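Local atomic coordinates of class D beta-lactamase (Fusobacterium nucleatum subsp. polymorphum, PDB entry 4IED), a protein that probably hydrolyses beta-lactam antibiotics to substituted beta-amino acids, as a class D serine beta-lactamase. Residues 66-72 with 117-123; 157-162 with 222-226. One frame throughout, in Å; residues are numbered along the deposited sequence.

Interaction 1 (66-72 with 117-123)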
loop_
_atom_site.group_PDB
_atom_site.type_symbol
_atom_site.label_atom_id
_atom_site.label_comp_id
_atom_site.label_asym_id
_atom_site.label_seq_id
_atom_site.Cartn_x
_atom_site.Cartn_y
_atom_site.Cartn_z
ATOM N N ILE A 66 -11.194 -6.002 2.877
ATOM C CA ILE A 66 -12.605 -5.987 2.616
ATOM C C ILE A 66 -13.094 -7.299 2.044
ATOM O O ILE A 66 -14.185 -7.799 2.370
ATOM C CB ILE A 66 -12.968 -4.852 1.635
ATOM C CG1 ILE A 66 -12.628 -3.484 2.276
ATOM C CG2 ILE A 66 -14.387 -4.874 1.218
ATOM C CD1 ILE A 66 -12.534 -2.320 1.288
ATOM N N GLY A 67 -12.328 -7.952 1.187
ATOM C CA GLY A 67 -12.699 -9.273 0.698
ATOM C C GLY A 67 -12.811 -10.341 1.760
ATOM O O GLY A 67 -13.731 -11.114 1.743
ATOM N N LEU A 68 -11.810 -10.345 2.659
ATOM C CA LEU A 68 -11.913 -11.266 3.799
ATOM C C LEU A 68 -13.102 -10.974 4.651
ATOM O O LEU A 68 -13.789 -11.930 5.069
ATOM C CB LEU A 68 -10.643 -11.179 4.647
ATOM C CG LEU A 68 -9.335 -11.674 3.965
ATOM C CD1 LEU A 68 -8.173 -11.191 4.820
ATOM C CD2 LEU A 68 -9.388 -13.199 3.740
ATOM N N GLU A 69 -13.365 -9.683 4.918
ATOM C CA GLU A 69 -14.459 -9.352 5.859
ATOM C C GLU A 69 -15.815 -9.831 5.317
ATOM O O GLU A 69 -16.713 -10.246 6.069
ATOM C CB GLU A 69 -14.448 -7.832 6.129
ATOM C CG GLU A 69 -15.215 -7.434 7.364
ATOM C CD GLU A 69 -14.535 -7.737 8.719
ATOM O OE1 GLU A 69 -13.462 -8.266 8.770
ATOM O OE2 GLU A 69 -15.259 -7.463 9.686
ATOM N N ASN A 70 -15.949 -9.806 3.973
ATOM C CA ASN A 70 -17.131 -10.260 3.307
ATOM C C ASN A 70 -17.168 -11.747 2.966
ATOM O O ASN A 70 -18.077 -12.235 2.272
ATOM C CB ASN A 70 -17.410 -9.421 2.056
ATOM C CG ASN A 70 -17.857 -8.015 2.410
ATOM O OD1 ASN A 70 -17.059 -7.042 2.321
ATOM N ND2 ASN A 70 -19.027 -7.891 2.744
ATOM N N GLY A 71 -16.158 -12.471 3.387
ATOM C CA GLY A 71 -16.174 -13.890 3.084
ATOM C C GLY A 71 -16.040 -14.285 1.597
ATOM O O GLY A 71 -16.465 -15.378 1.212
ATOM N N ILE A 72 -15.400 -13.410 0.792
ATOM C CA ILE A 72 -15.284 -13.745 -0.636
ATOM C C ILE A 72 -14.369 -14.964 -0.793
ATOM O O ILE A 72 -14.568 -15.781 -1.684
ATOM C CB ILE A 72 -14.747 -12.550 -1.429
ATOM C CG1 ILE A 72 -15.642 -11.295 -1.258
ATOM C CG2 ILE A 72 -14.609 -12.955 -2.871
ATOM C CD1 ILE A 72 -17.084 -11.459 -1.649
ATOM N N GLU A 117 -16.432 -9.326 -7.633
ATOM C CA GLU A 117 -17.267 -10.219 -6.777
ATOM C C GLU A 117 -17.794 -9.428 -5.612
ATOM O O GLU A 117 -18.941 -9.590 -5.211
ATOM C CB GLU A 117 -16.469 -11.450 -6.374
ATOM C CG GLU A 117 -16.224 -12.346 -7.576
ATOM C CD GLU A 117 -15.605 -13.659 -7.288
ATOM O OE1 GLU A 117 -15.141 -14.261 -8.299
ATOM O OE2 GLU A 117 -15.620 -14.087 -6.096
ATOM N N LEU A 118 -16.964 -8.567 -5.008
ATOM C CA LEU A 118 -17.468 -7.685 -3.946
ATOM C C LEU A 118 -18.675 -6.846 -4.407
ATOM O O LEU A 118 -19.701 -6.827 -3.764
ATOM C CB LEU A 118 -16.382 -6.795 -3.388
ATOM C CG LEU A 118 -15.447 -7.500 -2.377
ATOM C CD1 LEU A 118 -14.153 -6.627 -2.271
ATOM C CD2 LEU A 118 -16.065 -7.634 -1.020
ATOM N N GLY A 119 -18.517 -6.267 -5.573
ATOM C CA GLY A 119 -19.532 -5.362 -6.123
ATOM C C GLY A 119 -19.512 -3.982 -5.528
ATOM O O GLY A 119 -18.974 -3.752 -4.451
ATOM N N LYS A 120 -20.169 -3.027 -6.206
ATOM C CA LYS A 120 -20.102 -1.659 -5.746
ATOM C C LYS A 120 -20.587 -1.415 -4.309
ATOM O O LYS A 120 -20.000 -0.645 -3.516
ATOM C CB LYS A 120 -20.802 -0.742 -6.735
ATOM C CG LYS A 120 -20.577 0.737 -6.424
ATOM C CD LYS A 120 -20.920 1.747 -7.548
ATOM C CE LYS A 120 -20.586 3.139 -7.076
ATOM N NZ LYS A 120 -20.884 4.198 -8.025
ATOM N N GLU A 121 -21.731 -1.979 -3.978
ATOM C CA GLU A 121 -22.298 -1.729 -2.676
ATOM C C GLU A 121 -21.365 -2.174 -1.551
ATOM O O GLU A 121 -21.104 -1.431 -0.602
ATOM C CB GLU A 121 -23.700 -2.381 -2.528
ATOM C CG GLU A 121 -24.358 -2.238 -1.177
ATOM C CD GLU A 121 -25.803 -2.845 -1.112
ATOM O OE1 GLU A 121 -26.736 -2.118 -0.743
ATOM O OE2 GLU A 121 -26.037 -4.035 -1.401
ATOM N N ARG A 122 -20.851 -3.367 -1.656
ATOM C CA ARG A 122 -19.995 -3.903 -0.548
ATOM C C ARG A 122 -18.646 -3.228 -0.586
ATOM O O ARG A 122 -18.049 -2.930 0.467
ATOM C CB ARG A 122 -19.821 -5.411 -0.648
ATOM C CG ARG A 122 -21.098 -6.161 -0.329
ATOM C CD ARG A 122 -20.904 -7.662 -0.157
ATOM N NE ARG A 122 -20.496 -8.265 -1.413
ATOM C CZ ARG A 122 -20.457 -9.602 -1.533
ATOM N NH1 ARG A 122 -20.716 -10.428 -0.469
ATOM N NH2 ARG A 122 -20.162 -10.108 -2.703
ATOM N N MET A 123 -18.138 -2.896 -1.764
ATOM C CA MET A 123 -16.895 -2.212 -1.830
ATOM C C MET A 123 -17.012 -0.819 -1.186
ATOM O O MET A 123 -16.170 -0.365 -0.448
ATOM C CB MET A 123 -16.405 -2.031 -3.292
ATOM C CG MET A 123 -15.004 -1.464 -3.449
ATOM S SD MET A 123 -13.648 -2.433 -2.735
ATOM C CE MET A 123 -13.465 -3.594 -4.078
HETATM O O HOH W 1 -19.711 -13.372 0.362
#
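A Schellman motif closes helix 62-69 where it packs against helix 108-130 in the helical part of this beta-lactamase fold. Gly71 has positive phi, and the backbone bonds Ile72 N to Gly67 O (3.0 Å) and Gly71 N to Leu68 O (3.0 Å) wrap the end, bringing Ile72 round toward the second helix.

Apolar contacts carry the packing. Leu118 is central: its CD1 lies 3.9 Å from Ile66 CG2 and its CD2 3.7 Å from Ile72 CG1, while CD2 also reaches Gly67 CA at 4.1 Å. Deeper in, Ile66 CD1 meets Met123 SD at 4.2 Å.

Arg122 does most of the polar work, folding back where its own helix kinks. Arg122 NE hydrogen-bonds to Leu118 O (2.9 Å) and Arg122 NH2 to Glu117 O (2.8 Å), while Ile72 CD1 lies over one guanidinium face, 3.5 Å from Arg122 NH2. No direct hydrogen bond joins the segments; water 1 bridges them, donating to Asn70 O at 2.8 Å and accepting from Arg122 NH1 at 3.2 Å.

Interaction 2 (157-162 with 222-226); sequences QVKLLN and YSFAI
Build 157-162 as a regular alpha helix, with Leu161 N bonded to Gln157 O and Asn162 N to Val158 O, both at 2.9 Å. Run it along the extended strand 222-226, roughly antiparallel, axes 7.1 Å apart at closest and directions at 151°. Val158 sits opposite Phe224 (CA to CA 5.4 Å) and Asn162 opposite Ser223 (5.5 Å).

Gln157 brings CB to 4.2 Å from Ala225 CB, but its end leads away, OE1 hydrogen-bonded to Ser58 OG. Val158, its CA-to-CB bond sideways and chi1 t, reaches the strand with both methyls: CG2 is 3.5 Å from Ala225 N and 3.8 Å from Ala225 CB, and CG1 is 4.0 Å from Ser223 CB. Leu161 (m, t) points at the strand, CD1 3.7 Å from Phe224 O. Asn162 CA lies 3.2 Å from the OG of Ser223, whose CB points toward the helix (chi1 m); the small Ser223 and Ala225 are consistent with the close axes.

Such helix-on-sheet packing is characteristic of the beta-lactamase fold. Strand 221-229 runs between strand 29-35, whose Val32 and Tyr34 touch Val158, and strand 208-216, whose Val212 touches Leu161; Phe224 turns to the other sheet face, against Val243 of helix 238-249.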
loop_
_atom_site.group_PDB
_atom_site.type_symbol
_atom_site.label_atom_id
_atom_site.label_comp_id
_atom_site.label_asym_id
_atom_site.label_seq_id
_atom_site.Cartn_x
_atom_site.Cartn_y
_atom_site.Cartn_z
ATOM N N GLN A 157 -2.708 7.295 4.249
ATOM C CA GLN A 157 -2.208 5.900 4.201
ATOM C C GLN A 157 -1.539 5.587 5.551
ATOM O O GLN A 157 -1.788 4.504 6.134
ATOM C CB GLN A 157 -1.214 5.703 3.106
ATOM C CG GLN A 157 -1.771 5.853 1.686
ATOM C CD GLN A 157 -1.830 4.595 0.891
ATOM O OE1 GLN A 157 -1.651 4.627 -0.425
ATOM N NE2 GLN A 157 -2.065 3.509 1.489
ATOM N N VAL A 158 -0.677 6.444 6.060
ATOM C CA VAL A 158 0.042 6.217 7.317
ATOM C C VAL A 158 -0.936 6.022 8.449
ATOM O O VAL A 158 -0.730 5.162 9.309
ATOM C CB VAL A 158 1.042 7.368 7.543
ATOM C CG1 VAL A 158 1.593 7.277 8.989
ATOM C CG2 VAL A 158 2.170 7.278 6.551
ATOM N N LYS A 159 -1.986 6.846 8.510
ATOM C CA LYS A 159 -2.974 6.695 9.595
ATOM C C LYS A 159 -3.621 5.328 9.568
ATOM O O LYS A 159 -3.740 4.637 10.601
ATOM C CB LYS A 159 -3.984 7.842 9.557
ATOM C CG LYS A 159 -3.419 9.210 9.941
ATOM C CD LYS A 159 -4.389 10.365 10.073
ATOM C CE LYS A 159 -3.646 11.723 10.293
ATOM N NZ LYS A 159 -4.540 12.953 10.115
ATOM N N LEU A 160 -3.990 4.855 8.377
ATOM C CA LEU A 160 -4.591 3.566 8.230
ATOM C C LEU A 160 -3.645 2.429 8.606
ATOM O O LEU A 160 -4.015 1.420 9.247
ATOM C CB LEU A 160 -5.117 3.298 6.845
ATOM C CG LEU A 160 -6.416 3.922 6.439
ATOM C CD1 LEU A 160 -6.565 3.851 4.914
ATOM C CD2 LEU A 160 -7.568 3.305 7.155
ATOM N N LEU A 161 -2.390 2.572 8.219
ATOM C CA LEU A 161 -1.393 1.503 8.407
ATOM C C LEU A 161 -1.013 1.430 9.886
ATOM O O LEU A 161 -0.786 0.348 10.391
ATOM C CB LEU A 161 -0.183 1.771 7.526
ATOM C CG LEU A 161 -0.487 1.506 6.075
ATOM C CD1 LEU A 161 0.571 2.169 5.175
ATOM C CD2 LEU A 161 -0.631 0.020 5.657
ATOM N N ASN A 162 -0.932 2.570 10.558
ATOM C CA ASN A 162 -0.712 2.575 12.004
ATOM C C ASN A 162 -1.785 1.748 12.716
ATOM O O ASN A 162 -1.515 0.931 13.615
ATOM C CB ASN A 162 -0.642 3.995 12.535
ATOM C CG ASN A 162 -0.532 3.974 14.064
ATOM O OD1 ASN A 162 0.395 3.445 14.634
ATOM N ND2 ASN A 162 -1.474 4.523 14.648
ATOM N N TYR A 222 6.776 1.775 13.166
ATOM C CA TYR A 222 6.967 2.931 12.281
ATOM C C TYR A 222 6.146 2.722 11.060
ATOM O O TYR A 222 6.456 1.845 10.261
ATOM C CB TYR A 222 8.452 3.099 11.911
ATOM C CG TYR A 222 9.386 3.177 13.083
ATOM C CD1 TYR A 222 9.859 1.986 13.650
ATOM C CD2 TYR A 222 9.855 4.400 13.589
ATOM C CE1 TYR A 222 10.729 1.963 14.711
ATOM C CE2 TYR A 222 10.667 4.348 14.736
ATOM C CZ TYR A 222 11.098 3.153 15.271
ATOM O OH TYR A 222 11.954 3.107 16.431
ATOM N N SER A 223 5.061 3.502 10.907
ATOM C CA SER A 223 4.212 3.342 9.734
ATOM C C SER A 223 4.660 4.397 8.713
ATOM O O SER A 223 5.053 5.509 9.074
ATOM C CB SER A 223 2.780 3.612 10.083
ATOM O OG SER A 223 2.307 2.532 10.927
ATOM N N PHE A 224 4.657 4.039 7.450
ATOM C CA PHE A 224 5.257 4.941 6.443
ATOM C C PHE A 224 4.500 4.858 5.135
ATOM O O PHE A 224 3.810 3.945 4.751
ATOM C CB PHE A 224 6.717 4.594 6.177
ATOM C CG PHE A 224 6.914 3.251 5.487
ATOM C CD1 PHE A 224 6.868 3.139 4.075
ATOM C CD2 PHE A 224 7.195 2.125 6.240
ATOM C CE1 PHE A 224 7.038 1.938 3.461
ATOM C CE2 PHE A 224 7.371 0.910 5.599
ATOM C CZ PHE A 224 7.268 0.829 4.223
ATOM N N ALA A 225 4.634 6.008 4.428
ATOM C CA ALA A 225 4.260 6.194 2.988
ATOM C C ALA A 225 5.143 7.166 2.251
ATOM O O ALA A 225 5.351 8.279 2.748
ATOM C CB ALA A 225 2.821 6.667 2.897
ATOM N N ILE A 226 5.610 6.685 1.103
ATOM C CA ILE A 226 6.342 7.551 0.161
ATOM C C ILE A 226 5.572 7.495 -1.131
ATOM O O ILE A 226 5.020 6.486 -1.550
ATOM C CB ILE A 226 7.795 7.088 -0.020
ATOM C CG1 ILE A 226 8.646 8.136 -0.824
ATOM C CG2 ILE A 226 7.931 5.730 -0.683
ATOM C CD1 ILE A 226 10.111 7.819 -0.691
#

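How the interactions relate
Both contacts belong to one chain but to different layers of it. Interaction 2 is nearly all buried, with its centre about 9 Å from that of the chain, and seats a helix on the central sheet; interaction 1 lies about 18 Å out, is partly buried, and joins helix to helix. They share no element, yet helix 108-130 of the first is followed in sequence by helix 154-165 of the second. Their centres are 23 Å apart and their nearest atoms about 9 Å, so neither touches the other. Branched aliphatic side chains fill both, but the outer contact adds a guanidinium and a bridging water on its more exposed side, whereas the inner relies on small strand residues and close backbone.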